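Local atomic coordinates of tyrosinase (PDB entry 6JU8), a protein that probably catalyses the oxidation of L-tyrosine and L-dopa to L-dopaquinone by molecular oxygen at a dinuclear copper centre, as part of melanin biosynthesis. Residues D28-L31 with E32-A36; L45-E48 with A49-I53; Q61-Y64 with F65-A68; Y114-V117 with I118-M122; F152-F155 with A156-G159. The protein carries 1 engineered substitution. All blocks are in the same frame, centred on the assembly; numbering follows the deposited sequence.

Contact 1 of 5, residues D28-L31 with E32-A36; sequences DWYL and EQTSA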
loop_
_atom_site.group_PDB
_atom_site.type_symbol
_atom_site.label_atom_id
_atom_site.label_comp_id
_atom_site.label_asym_id
_atom_site.label_seq_id
_atom_site.Cartn_x
_atom_site.Cartn_y
_atom_site.Cartn_z
ATOM N N ASP A 28 -18.083 13.096 -2.630
ATOM C CA ASP A 28 -18.948 14.141 -2.092
ATOM C C ASP A 28 -19.476 13.720 -0.727
ATOM O O ASP A 28 -19.519 14.501 0.231
ATOM C CB ASP A 28 -20.139 14.444 -3.008
ATOM C CG ASP A 28 -19.785 15.082 -4.332
ATOM O OD1 ASP A 28 -18.630 15.529 -4.498
ATOM O OD2 ASP A 28 -20.681 15.102 -5.219
ATOM N N TRP A 29 -19.932 12.478 -0.655
ATOM C CA TRP A 29 -20.524 11.963 0.579
ATOM C C TRP A 29 -19.510 11.930 1.705
ATOM O O TRP A 29 -19.824 12.347 2.826
ATOM C CB TRP A 29 -21.064 10.566 0.294
ATOM C CG TRP A 29 -21.641 9.833 1.445
ATOM C CD1 TRP A 29 -22.874 9.942 2.015
ATOM C CD2 TRP A 29 -20.966 8.786 2.171
ATOM N NE1 TRP A 29 -23.005 9.054 3.055
ATOM C CE2 TRP A 29 -21.846 8.330 3.183
ATOM C CE3 TRP A 29 -19.698 8.225 2.060
ATOM C CZ2 TRP A 29 -21.477 7.322 4.069
ATOM C CZ3 TRP A 29 -19.319 7.225 2.931
ATOM C CH2 TRP A 29 -20.224 6.788 3.924
ATOM N N TYR A 30 -18.290 11.473 1.431
ATOM C CA TYR A 30 -17.267 11.429 2.469
ATOM C C TYR A 30 -16.990 12.842 2.969
ATOM O O TYR A 30 -16.882 13.060 4.181
ATOM C CB TYR A 30 -15.980 10.744 1.951
ATOM C CG TYR A 30 -14.944 10.709 3.074
ATOM C CD1 TYR A 30 -15.124 9.838 4.142
ATOM C CD2 TYR A 30 -13.854 11.562 3.095
ATOM C CE1 TYR A 30 -14.227 9.764 5.194
ATOM C CE2 TYR A 30 -12.957 11.507 4.155
ATOM C CZ TYR A 30 -13.146 10.618 5.187
ATOM O OH TYR A 30 -12.283 10.564 6.261
ATOM N N LEU A 31 -16.901 13.815 2.060
ATOM C CA LEU A 31 -16.621 15.184 2.528
ATOM C C LEU A 31 -17.819 15.742 3.271
ATOM O O LEU A 31 -17.632 16.456 4.261
ATOM C CB LEU A 31 -16.241 16.075 1.331
ATOM C CG LEU A 31 -14.966 15.618 0.602
ATOM C CD1 LEU A 31 -14.714 16.434 -0.649
ATOM C CD2 LEU A 31 -13.745 15.653 1.513
ATOM N N GLU A 32 -19.045 15.441 2.860
ATOM C CA GLU A 32 -20.221 15.907 3.605
ATOM C C GLU A 32 -20.174 15.332 5.027
ATOM O O GLU A 32 -20.496 15.992 6.015
ATOM C CB GLU A 32 -21.516 15.452 2.942
ATOM C CG GLU A 32 -21.936 15.935 1.586
ATOM C CD GLU A 32 -23.107 15.181 0.976
ATOM O OE1 GLU A 32 -23.829 14.397 1.637
ATOM O OE2 GLU A 32 -23.338 15.366 -0.243
ATOM N N GLN A 33 -19.799 14.052 5.126
ATOM C CA GLN A 33 -19.771 13.378 6.420
ATOM C C GLN A 33 -18.702 13.978 7.332
ATOM O O GLN A 33 -18.912 13.964 8.544
ATOM C CB GLN A 33 -19.526 11.875 6.243
ATOM C CG GLN A 33 -20.691 11.152 5.551
ATOM C CD GLN A 33 -21.866 10.997 6.504
ATOM O OE1 GLN A 33 -21.700 10.368 7.548
ATOM N NE2 GLN A 33 -22.993 11.618 6.168
ATOM N N THR A 34 -17.580 14.438 6.793
ATOM C CA THR A 34 -16.407 14.738 7.597
ATOM C C THR A 34 -15.941 16.185 7.530
ATOM O O THR A 34 -15.100 16.554 8.353
ATOM C CB THR A 34 -15.182 13.875 7.180
ATOM O OG1 THR A 34 -14.846 14.125 5.809
ATOM C CG2 THR A 34 -15.501 12.403 7.332
ATOM N N SER A 35 -16.337 16.951 6.519
ATOM C CA SER A 35 -15.614 18.199 6.241
ATOM C C SER A 35 -16.160 19.300 7.133
ATOM O O SER A 35 -15.434 20.039 7.800
ATOM C CB SER A 35 -15.764 18.596 4.771
ATOM O OG SER A 35 -14.768 17.998 3.970
ATOM N N ALA A 36 -17.491 19.361 7.100
ATOM C CA ALA A 36 -18.194 20.503 7.681
ATOM C C ALA A 36 -18.761 20.157 9.054
ATOM O O ALA A 36 -19.948 20.396 9.290
ATOM C CB ALA A 36 -19.302 20.974 6.751
#
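Thr34 reaches back one turn to Tyr30 near the C-terminal end of the alpha-helix 26-34, and its hydroxyl adds a second, shorter bond to a carbonyl that its N-H reaches only weakly. Thr34 OG1 donates to Tyr30 O at 2.8 Å from well above the carbonyl plane, 38° out of it, whereas Thr34 N gives the same oxygen a weak bond of 3.0 Å. The two bonds just before it are regular: Glu32 N donates to Asp28 O at 2.8 Å and Gln33 N to Trp29 O at 2.9 Å.

The polar ends of the side chains look outward for their partners. Trp29 NE1 is bonded to Gln42 OE1 and Gln33 OE1 to Leu43 N, which ties this helix to helix 41-55, while Tyr30 OH pairs with Asp249 OD2 of the second subunit. Glu32 OE1 has a salt bridge to Lys24, and both oxygens of Asp28 are held by arginines, OD1 by Arg157 and OD2 by Arg154.

Two CH-pi contacts lie between these polar ends. With CG anti to the carbonyl carbon (chi1 -67°), Gln33 lays CG over the five-membered ring of Trp29, and the bend at chi2 brings its amide nearly parallel to the indole. The methyl of Thr34 does likewise over the phenol, with CG2 3.9 Å from the centroid of the Tyr30 ring and 3.6 Å from its CE1.

Contact 2 of 5, residues L45-E48 with A49-I53; sequences LFVE and ALTVI
Phe46 and Leu50, one turn apart, run side by side and point the same way, both with CG anti to the backbone N. They meet at their ends: Leu50 CD2 lies 4.2 Å from Phe46 CE1, approaching the ring obliquely, so the touch is light and most of both side chains is left to face other parts of the fold.

Thr51 instead turns its side chain to the backbone of Val47. With OG1 beside the backbone N and anti to the carbonyl carbon (chi1 -63°), Thr51 directs OG1 back along the helix to Val47 O at 2.7 Å, while Thr51 N donates to the same oxygen at 3.0 Å. The two donors come from opposite faces of the carbonyl plane, which lets both bonds coexist on one acceptor. This is the familiar alpha-helical pattern of a threonine hydroxyl bonding the carbonyl four residues earlier, here within helix 41-55. That helix packs on helix 103-129, which carries the copper ligand His107; Leu45 leans on Met122 and Leu50 on Tyr114.

Small contacts fill the rest of the turn. Ala49 CB lies 3.1 Å from Leu45 O, and Val52 CG2 rests 3.4 Å from Glu48 O, the acceptor of a nearly straight bond from Val52 N (171°). Glu48 folds at chi2, carrying its carboxylate off to a salt bridge between OE2 and Lys193 NZ.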
loop_
_atom_site.group_PDB
_atom_site.type_symbol
_atom_site.label_atom_id
_atom_site.label_comp_id
_atom_site.label_asym_id
_atom_site.label_seq_id
_atom_site.Cartn_x
_atom_site.Cartn_y
_atom_site.Cartn_z
ATOM N N LEU A 45 -22.479 4.166 10.248
ATOM C CA LEU A 45 -23.376 3.060 9.916
ATOM C C LEU A 45 -22.778 2.175 8.830
ATOM O O LEU A 45 -22.824 0.943 8.871
ATOM C CB LEU A 45 -24.715 3.646 9.454
ATOM C CG LEU A 45 -25.642 4.191 10.547
ATOM C CD1 LEU A 45 -26.856 4.860 9.901
ATOM C CD2 LEU A 45 -26.013 3.090 11.543
ATOM N N PHE A 46 -22.210 2.820 7.789
ATOM C CA PHE A 46 -21.710 2.054 6.654
ATOM C C PHE A 46 -20.487 1.254 7.095
ATOM O O PHE A 46 -20.381 0.051 6.839
ATOM C CB PHE A 46 -21.420 2.980 5.479
ATOM C CG PHE A 46 -21.075 2.379 4.145
ATOM C CD1 PHE A 46 -21.151 1.025 3.867
ATOM C CD2 PHE A 46 -20.625 3.230 3.116
ATOM C CE1 PHE A 46 -20.816 0.494 2.616
ATOM C CE2 PHE A 46 -20.324 2.712 1.867
ATOM C CZ PHE A 46 -20.424 1.355 1.602
ATOM N N VAL A 47 -19.563 1.903 7.805
ATOM C CA VAL A 47 -18.369 1.189 8.285
ATOM C C VAL A 47 -18.727 0.048 9.226
ATOM O O VAL A 47 -18.223 -1.076 9.103
ATOM C CB VAL A 47 -17.416 2.184 8.999
ATOM C CG1 VAL A 47 -16.316 1.451 9.733
ATOM C CG2 VAL A 47 -16.845 3.169 7.989
ATOM N N GLU A 48 -19.617 0.309 10.188
ATOM C CA GLU A 48 -19.919 -0.706 11.190
ATOM C C GLU A 48 -20.721 -1.843 10.566
ATOM O O GLU A 48 -20.450 -3.006 10.872
ATOM C CB GLU A 48 -20.668 -0.108 12.383
ATOM C CG GLU A 48 -19.856 0.913 13.172
ATOM C CD GLU A 48 -18.812 0.355 14.109
ATOM O OE1 GLU A 48 -18.648 -0.870 14.218
ATOM O OE2 GLU A 48 -18.119 1.151 14.773
ATOM N N ALA A 49 -21.663 -1.505 9.694
ATOM C CA ALA A 49 -22.444 -2.566 9.040
ATOM C C ALA A 49 -21.573 -3.433 8.139
ATOM O O ALA A 49 -21.679 -4.668 8.124
ATOM C CB ALA A 49 -23.585 -1.984 8.229
ATOM N N LEU A 50 -20.730 -2.773 7.332
ATOM C CA LEU A 50 -19.934 -3.575 6.400
ATOM C C LEU A 50 -18.928 -4.434 7.150
ATOM O O LEU A 50 -18.624 -5.559 6.758
ATOM C CB LEU A 50 -19.243 -2.697 5.363
ATOM C CG LEU A 50 -18.509 -3.437 4.253
ATOM C CD1 LEU A 50 -19.411 -4.403 3.493
ATOM C CD2 LEU A 50 -17.918 -2.430 3.261
ATOM N N THR A 51 -18.426 -3.907 8.260
ATOM C CA THR A 51 -17.533 -4.705 9.095
ATOM C C THR A 51 -18.220 -5.972 9.598
ATOM O O THR A 51 -17.662 -7.074 9.490
ATOM C CB THR A 51 -16.997 -3.880 10.286
ATOM O OG1 THR A 51 -16.219 -2.811 9.735
ATOM C CG2 THR A 51 -16.126 -4.720 11.183
ATOM N N VAL A 52 -19.420 -5.858 10.158
ATOM C CA VAL A 52 -20.191 -7.014 10.579
ATOM C C VAL A 52 -20.397 -7.986 9.431
ATOM O O VAL A 52 -20.165 -9.188 9.579
ATOM C CB VAL A 52 -21.554 -6.575 11.150
ATOM C CG1 VAL A 52 -22.510 -7.749 11.283
ATOM C CG2 VAL A 52 -21.371 -5.892 12.497
ATOM N N ILE A 53 -20.790 -7.500 8.262
ATOM C CA ILE A 53 -21.061 -8.357 7.112
ATOM C C ILE A 53 -19.799 -9.112 6.697
ATOM O O ILE A 53 -19.834 -10.314 6.387
ATOM C CB ILE A 53 -21.656 -7.538 5.953
ATOM C CG1 ILE A 53 -23.079 -7.052 6.302
ATOM C CG2 ILE A 53 -21.706 -8.342 4.672
ATOM C CD1 ILE A 53 -23.539 -5.843 5.504
#

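Contact 3 of 5, residues Q61-Y64 with F65-A68; sequences QLSY and FRLA
Ser63 OG is gripped from two directions: it accepts from Arg66 N at 3.2 Å, with an N-H...O angle of 158°, and is also hydrogen-bonded to Asp60 O. A chi1 of 61° tucks the hydroxyl between the backbone N and the carbonyl carbon and faces it to the first turn, where Arg66 CG presses close as well, 3.2 Å from OG. Ser63 is thus the N-cap of helix 64-69, a short helix that leads to a copper ligand; the side chain of Ala68 lies about 6 Å from that of His71. Behind the cap the main-chain bonds begin at once, Leu67 N to Ser63 O at 2.9 Å and Ala68 N to Tyr64 O at 2.8 Å.

Arg66 curls back, bent at chi2 and chi3, until one face of its guanidinium lies against the backbone of Gln61, whose CA stands 3.9 Å above the plane. A water links the two polar ends, giving to Gln61 OE1 at 2.8 Å and accepting from Arg66 NH2 at 3.2 Å. Gln61 OE1 also accepts from Asp79 N, while Arg66 NH1 bonds Leu58 O and NH2 makes a salt bridge to Glu77.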
loop_
_atom_site.group_PDB
_atom_site.type_symbol
_atom_site.label_atom_id
_atom_site.label_comp_id
_atom_site.label_asym_id
_atom_site.label_seq_id
_atom_site.Cartn_x
_atom_site.Cartn_y
_atom_site.Cartn_z
ATOM N N GLN A 61 -24.995 -17.054 4.033
ATOM C CA GLN A 61 -24.963 -16.626 2.643
ATOM C C GLN A 61 -25.046 -15.105 2.534
ATOM O O GLN A 61 -24.843 -14.586 1.430
ATOM C CB GLN A 61 -26.077 -17.312 1.846
ATOM C CG GLN A 61 -27.462 -16.812 2.225
ATOM C CD GLN A 61 -28.493 -17.312 1.222
ATOM O OE1 GLN A 61 -28.165 -18.222 0.460
ATOM N NE2 GLN A 61 -29.673 -16.721 1.270
ATOM N N LEU A 62 -25.291 -14.391 3.627
ATOM C CA LEU A 62 -25.212 -12.919 3.625
ATOM C C LEU A 62 -23.893 -12.404 4.196
ATOM O O LEU A 62 -23.796 -11.215 4.527
ATOM C CB LEU A 62 -26.416 -12.333 4.384
ATOM C CG LEU A 62 -27.797 -12.777 3.892
ATOM C CD1 LEU A 62 -28.889 -12.046 4.662
ATOM C CD2 LEU A 62 -27.968 -12.513 2.391
ATOM N N SER A 63 -22.894 -13.284 4.314
ATOM C CA SER A 63 -21.544 -12.805 4.618
ATOM C C SER A 63 -20.963 -12.099 3.399
ATOM O O SER A 63 -21.355 -12.375 2.250
ATOM C CB SER A 63 -20.619 -13.950 5.018
ATOM O OG SER A 63 -20.483 -14.896 3.954
ATOM N N TYR A 64 -19.978 -11.224 3.622
ATOM C CA TYR A 64 -19.344 -10.580 2.472
ATOM C C TYR A 64 -18.761 -11.581 1.493
ATOM O O TYR A 64 -18.937 -11.481 0.268
ATOM C CB TYR A 64 -18.251 -9.627 2.978
ATOM C CG TYR A 64 -17.649 -8.792 1.854
ATOM C CD1 TYR A 64 -18.189 -7.553 1.507
ATOM C CD2 TYR A 64 -16.537 -9.257 1.162
ATOM C CE1 TYR A 64 -17.631 -6.796 0.492
ATOM C CE2 TYR A 64 -15.969 -8.513 0.132
ATOM C CZ TYR A 64 -16.534 -7.296 -0.195
ATOM O OH TYR A 64 -15.968 -6.553 -1.213
ATOM N N PHE A 65 -18.054 -12.585 2.027
ATOM C CA PHE A 65 -17.433 -13.571 1.161
ATOM C C PHE A 65 -18.491 -14.220 0.261
ATOM O O PHE A 65 -18.322 -14.378 -0.939
ATOM C CB PHE A 65 -16.706 -14.665 1.967
ATOM C CG PHE A 65 -16.018 -15.663 1.070
ATOM C CD1 PHE A 65 -16.729 -16.699 0.468
ATOM C CD2 PHE A 65 -14.645 -15.558 0.823
ATOM C CE1 PHE A 65 -16.107 -17.609 -0.381
ATOM C CE2 PHE A 65 -14.027 -16.451 -0.025
ATOM C CZ PHE A 65 -14.740 -17.480 -0.604
ATOM N N ARG A 66 -19.619 -14.642 0.850
ATOM C CA ARG A 66 -20.618 -15.340 0.044
ATOM C C ARG A 66 -21.325 -14.408 -0.921
ATOM O O ARG A 66 -21.702 -14.836 -2.024
ATOM C CB ARG A 66 -21.611 -16.054 0.958
ATOM C CG ARG A 66 -21.026 -17.193 1.775
ATOM C CD ARG A 66 -20.666 -18.419 0.944
ATOM N NE ARG A 66 -21.771 -18.909 0.116
ATOM C CZ ARG A 66 -22.799 -19.601 0.570
ATOM N NH1 ARG A 66 -22.921 -19.879 1.868
ATOM N NH2 ARG A 66 -23.768 -20.000 -0.261
ATOM N N LEU A 67 -21.559 -13.152 -0.558
ATOM C CA LEU A 67 -22.140 -12.198 -1.504
ATOM C C LEU A 67 -21.211 -11.913 -2.673
ATOM O O LEU A 67 -21.645 -11.949 -3.835
ATOM C CB LEU A 67 -22.475 -10.888 -0.773
ATOM C CG LEU A 67 -23.602 -11.029 0.251
ATOM C CD1 LEU A 67 -23.676 -9.776 1.101
ATOM C CD2 LEU A 67 -24.928 -11.278 -0.474
ATOM N N ALA A 68 -19.925 -11.689 -2.394
ATOM C CA ALA A 68 -18.930 -11.570 -3.456
ATOM C C ALA A 68 -18.831 -12.853 -4.273
ATOM O O ALA A 68 -18.593 -12.826 -5.484
ATOM C CB ALA A 68 -17.581 -11.230 -2.857
HETATM O O HOH W 1 -26.764 -20.607 0.684
#

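Contact 4 of 5, residues Y114-V117 with I118-M122; sequences YEQV and IYEAM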
loop_
_atom_site.group_PDB
_atom_site.type_symbol
_atom_site.label_atom_id
_atom_site.label_comp_id
_atom_site.label_asym_id
_atom_site.label_seq_id
_atom_site.Cartn_x
_atom_site.Cartn_y
_atom_site.Cartn_z
ATOM N N TYR A 114 -26.584 -5.978 -2.404
ATOM C CA TYR A 114 -25.528 -5.547 -1.477
ATOM C C TYR A 114 -26.027 -4.387 -0.618
ATOM O O TYR A 114 -25.857 -4.392 0.598
ATOM C CB TYR A 114 -24.333 -5.106 -2.281
ATOM C CG TYR A 114 -23.037 -4.769 -1.600
ATOM C CD1 TYR A 114 -22.298 -5.707 -0.900
ATOM C CD2 TYR A 114 -22.514 -3.478 -1.715
ATOM C CE1 TYR A 114 -21.090 -5.396 -0.293
ATOM C CE2 TYR A 114 -21.302 -3.164 -1.136
ATOM C CZ TYR A 114 -20.599 -4.114 -0.426
ATOM O OH TYR A 114 -19.388 -3.781 0.124
ATOM N N GLU A 115 -26.627 -3.407 -1.291
ATOM C CA GLU A 115 -27.178 -2.250 -0.578
ATOM C C GLU A 115 -28.212 -2.659 0.464
ATOM O O GLU A 115 -28.230 -2.117 1.584
ATOM C CB GLU A 115 -27.802 -1.299 -1.598
ATOM C CG GLU A 115 -28.461 -0.052 -1.042
ATOM C CD GLU A 115 -29.003 0.801 -2.176
ATOM O OE1 GLU A 115 -28.441 1.871 -2.441
ATOM O OE2 GLU A 115 -29.978 0.359 -2.833
ATOM N N GLN A 116 -29.077 -3.617 0.092
ATOM C CA GLN A 116 -30.139 -4.018 1.008
ATOM C C GLN A 116 -29.554 -4.734 2.216
ATOM O O GLN A 116 -29.988 -4.524 3.345
ATOM C CB GLN A 116 -31.126 -4.934 0.272
ATOM C CG GLN A 116 -32.314 -5.365 1.144
ATOM C CD GLN A 116 -33.271 -6.264 0.387
ATOM O OE1 GLN A 116 -33.492 -6.085 -0.806
ATOM N NE2 GLN A 116 -33.835 -7.257 1.058
ATOM N N VAL A 117 -28.607 -5.640 1.982
ATOM C CA VAL A 117 -27.969 -6.372 3.082
ATOM C C VAL A 117 -27.284 -5.411 4.037
ATOM O O VAL A 117 -27.354 -5.552 5.266
ATOM C CB VAL A 117 -26.980 -7.418 2.536
ATOM C CG1 VAL A 117 -26.124 -8.001 3.648
ATOM C CG2 VAL A 117 -27.775 -8.508 1.804
ATOM N N ILE A 118 -26.577 -4.421 3.475
ATOM C CA ILE A 118 -25.960 -3.399 4.318
ATOM C C ILE A 118 -26.961 -2.626 5.158
ATOM O O ILE A 118 -26.766 -2.485 6.383
ATOM C CB ILE A 118 -25.106 -2.444 3.451
ATOM C CG1 ILE A 118 -23.896 -3.171 2.855
ATOM C CG2 ILE A 118 -24.679 -1.237 4.297
ATOM C CD1 ILE A 118 -23.242 -2.391 1.726
ATOM N N TYR A 119 -28.044 -2.158 4.557
ATOM C CA TYR A 119 -29.096 -1.457 5.275
ATOM C C TYR A 119 -29.641 -2.315 6.406
ATOM O O TYR A 119 -29.823 -1.845 7.521
ATOM C CB TYR A 119 -30.220 -1.101 4.299
ATOM C CG TYR A 119 -31.494 -0.596 4.944
ATOM C CD1 TYR A 119 -31.616 0.730 5.358
ATOM C CD2 TYR A 119 -32.598 -1.448 5.111
ATOM C CE1 TYR A 119 -32.805 1.200 5.940
ATOM C CE2 TYR A 119 -33.762 -0.979 5.683
ATOM C CZ TYR A 119 -33.861 0.330 6.099
ATOM O OH TYR A 119 -35.042 0.764 6.659
ATOM N N GLU A 120 -29.934 -3.588 6.128
ATOM C CA GLU A 120 -30.431 -4.464 7.202
ATOM C C GLU A 120 -29.441 -4.604 8.347
ATOM O O GLU A 120 -29.859 -4.598 9.521
ATOM C CB GLU A 120 -30.803 -5.831 6.587
ATOM C CG GLU A 120 -32.047 -5.702 5.726
ATOM C CD GLU A 120 -32.368 -6.937 4.902
ATOM O OE1 GLU A 120 -31.618 -7.927 4.963
ATOM O OE2 GLU A 120 -33.379 -6.887 4.174
ATOM N N ALA A 121 -28.143 -4.672 8.033
ATOM C CA ALA A 121 -27.135 -4.717 9.087
ATOM C C ALA A 121 -27.075 -3.383 9.818
ATOM O O ALA A 121 -26.809 -3.315 11.028
ATOM C CB ALA A 121 -25.771 -5.095 8.513
ATOM N N MET A 122 -27.336 -2.273 9.135
ATOM C CA MET A 122 -27.357 -0.972 9.823
ATOM C C MET A 122 -28.462 -0.917 10.861
ATOM O O MET A 122 -28.286 -0.446 11.978
ATOM C CB MET A 122 -27.615 0.168 8.830
ATOM C CG MET A 122 -26.447 0.467 7.893
ATOM S SD MET A 122 -26.900 1.827 6.795
ATOM C CE MET A 122 -25.296 2.148 6.049
#
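Ile118 folds over Tyr114, one turn back along the long helix 103-129. Its CB starts 3.5 Å from Tyr114 O, the acceptor of Ile118's own backbone N-H. With CG1 anti to the carbonyl carbon (chi1 -67°), the next atom comes closer to that carbonyl, CG1 to Tyr114 O being 3.2 Å. The chain then runs on extended, and CD1 ends over one face of the phenol ring, 3.7 Å from the Tyr114 centroid and 18° off the ring normal. It sits toward the rim, with Tyr114 CE2 as its nearest ring atom at 3.5 Å, a clear CH-pi contact.

Another side of the same turns carries a polar pair with the same spacing. Gln116, extended beyond CG, donates from NE2 to Glu120 OE2 at 3.2 Å. The acceptor lies close to the amide plane, but the N-H arrives from above the carboxylate plane, and the two flat groups are turned 68° against each other. The other oxygens are taken by the N-terminal segment: Gln116 OE1 accepts from Thr10 N and Gly11 N, and Glu120 OE1 bonds Tyr7 OH.

Helix 41-55 covers the apolar side, with Leu50 on Tyr114 and Ile53 on Ile118, while helix 64-69 meets it through Tyr64 and Leu67, and Trp373 of helix 371-389 stacks on the Tyr114 ring.

Contact 5 of 5, residues F152-F155 with A156-G159; sequences FARF and ARHG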
loop_
_atom_site.group_PDB
_atom_site.type_symbol
_atom_site.label_atom_id
_atom_site.label_comp_id
_atom_site.label_asym_id
_atom_site.label_seq_id
_atom_site.Cartn_x
_atom_site.Cartn_y
_atom_site.Cartn_z
ATOM N N PHE A 152 -15.802 7.358 -11.548
ATOM C CA PHE A 152 -14.472 7.133 -12.125
ATOM C C PHE A 152 -14.163 8.114 -13.257
ATOM O O PHE A 152 -13.001 8.200 -13.688
ATOM C CB PHE A 152 -14.274 5.674 -12.561
ATOM C CG PHE A 152 -15.308 5.144 -13.527
ATOM C CD1 PHE A 152 -15.396 5.642 -14.823
ATOM C CD2 PHE A 152 -16.215 4.160 -13.140
ATOM C CE1 PHE A 152 -16.364 5.144 -15.703
ATOM C CE2 PHE A 152 -17.161 3.626 -14.005
ATOM C CZ PHE A 152 -17.228 4.139 -15.300
ATOM N N ALA A 153 -15.160 8.835 -13.771
ATOM C CA ALA A 153 -14.989 9.736 -14.900
ATOM C C ALA A 153 -14.992 11.203 -14.494
ATOM O O ALA A 153 -14.839 12.062 -15.369
ATOM C CB ALA A 153 -16.063 9.455 -15.931
ATOM N N ARG A 154 -15.139 11.518 -13.217
ATOM C CA ARG A 154 -15.187 12.887 -12.728
ATOM C C ARG A 154 -13.843 13.252 -12.106
ATOM O O ARG A 154 -13.310 12.488 -11.300
ATOM C CB ARG A 154 -16.285 13.020 -11.663
ATOM C CG ARG A 154 -16.483 14.456 -11.163
ATOM C CD ARG A 154 -17.628 14.463 -10.152
ATOM N NE ARG A 154 -17.876 15.821 -9.689
ATOM C CZ ARG A 154 -18.530 16.116 -8.569
ATOM N NH1 ARG A 154 -18.983 15.170 -7.773
ATOM N NH2 ARG A 154 -18.710 17.383 -8.237
ATOM N N PHE A 155 -13.279 14.409 -12.432
ATOM C CA PHE A 155 -12.025 14.812 -11.804
ATOM C C PHE A 155 -12.241 14.987 -10.310
ATOM O O PHE A 155 -13.221 15.625 -9.894
ATOM C CB PHE A 155 -11.570 16.141 -12.423
ATOM C CG PHE A 155 -11.206 16.018 -13.884
ATOM C CD1 PHE A 155 -10.453 14.951 -14.361
ATOM C CD2 PHE A 155 -11.621 16.986 -14.790
ATOM C CE1 PHE A 155 -10.098 14.910 -15.696
ATOM C CE2 PHE A 155 -11.253 16.957 -16.129
ATOM C CZ PHE A 155 -10.484 15.905 -16.588
ATOM N N ALA A 156 -11.352 14.430 -9.485
ATOM C CA ALA A 156 -11.437 14.568 -8.040
ATOM C C ALA A 156 -11.287 16.026 -7.620
ATOM O O ALA A 156 -10.510 16.774 -8.212
ATOM C CB ALA A 156 -10.310 13.785 -7.367
ATOM N N ARG A 157 -12.022 16.454 -6.600
ATOM C CA ARG A 157 -11.951 17.866 -6.227
ATOM C C ARG A 157 -10.727 18.075 -5.342
ATOM O O ARG A 157 -10.238 17.136 -4.703
ATOM C CB ARG A 157 -13.249 18.259 -5.536
ATOM C CG ARG A 157 -14.406 18.579 -6.468
ATOM C CD ARG A 157 -14.826 17.384 -7.308
ATOM N NE ARG A 157 -15.572 16.397 -6.531
ATOM C CZ ARG A 157 -15.666 15.101 -6.830
ATOM N NH1 ARG A 157 -15.035 14.632 -7.907
ATOM N NH2 ARG A 157 -16.363 14.254 -6.080
ATOM N N HIS A 158 -10.236 19.299 -5.326
ATOM C CA HIS A 158 -9.114 19.712 -4.486
ATOM C C HIS A 158 -9.634 20.479 -3.277
ATOM O O HIS A 158 -9.971 21.665 -3.367
ATOM C CB HIS A 158 -8.129 20.563 -5.294
ATOM C CG HIS A 158 -7.477 19.818 -6.419
ATOM N ND1 HIS A 158 -6.610 20.393 -7.308
ATOM C CD2 HIS A 158 -7.593 18.525 -6.809
ATOM C CE1 HIS A 158 -6.200 19.494 -8.191
ATOM N NE2 HIS A 158 -6.791 18.344 -7.910
ATOM N N GLY A 159 -9.712 19.812 -2.132
ATOM C CA GLY A 159 -10.261 20.424 -0.936
ATOM C C GLY A 159 -11.745 20.702 -1.084
ATOM O O GLY A 159 -12.445 20.856 -0.085
#
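Arg154 and Arg157 stack their guanidinium groups flat on each other, somewhat offset, 3.5 Å between centres and planes 11° apart, although the side chains cross at about a right angle. Arg154 arrives fully extended, whereas Arg157 is bent at chi2 and chi3 (63° and 75°) and doubles back over its own backbone. That bend also brings NH1 of Arg157 to Phe155 O at 2.9 Å; the oxygen lies at the edge of the guanidinium, in its plane, but the donor stands above the carbonyl plane. Packing is tight throughout: Arg157 NH1 is 3.4 Å from Arg154 CD, and Arg154 NH1 is 3.3 Å from Arg157 NH2.

Away from this stack the two segments touch little. The Phe155 ring leads off toward Leu168 and Gln284, and the imidazole of His158 packs on Asp166 and Arg169 of its own chain and on Asn245 of the second subunit. Gly159 is exposed, and residues 160-164 are not modelled.

The closeness of two like charges is probably made tolerable by carboxylates at their tips: Asp28 bridges both arginines and Asp25 bridges Arg154. It is an arginine-arginine stack clamped by acids, fastening an irregular loop of the tyrosinase domain to helix 26-34.

The five contacts follow one another along the chain. Contacts 2, 3 and 4 form one cluster, with centres 9 to 13 Å apart, in which helices 41-55, 64-69 and 103-129 meet; Ile53 O and Tyr64 N, 2.9 Å apart, probably bond contact 2 to contact 3. Contact 1, on helix 26-34, joins this cluster through Trp29, whose CH2 is 3.7 Å from Phe46 CD2. Contact 5 lies about 31 Å from contact 3, centre to centre and across the chain's centre, but is salt-bridged to contact 1 through Asp28. The N-terminal helices thus link the helical core near the copper site with a peripheral loop, and contacts 1 and 5 both reach the second subunit.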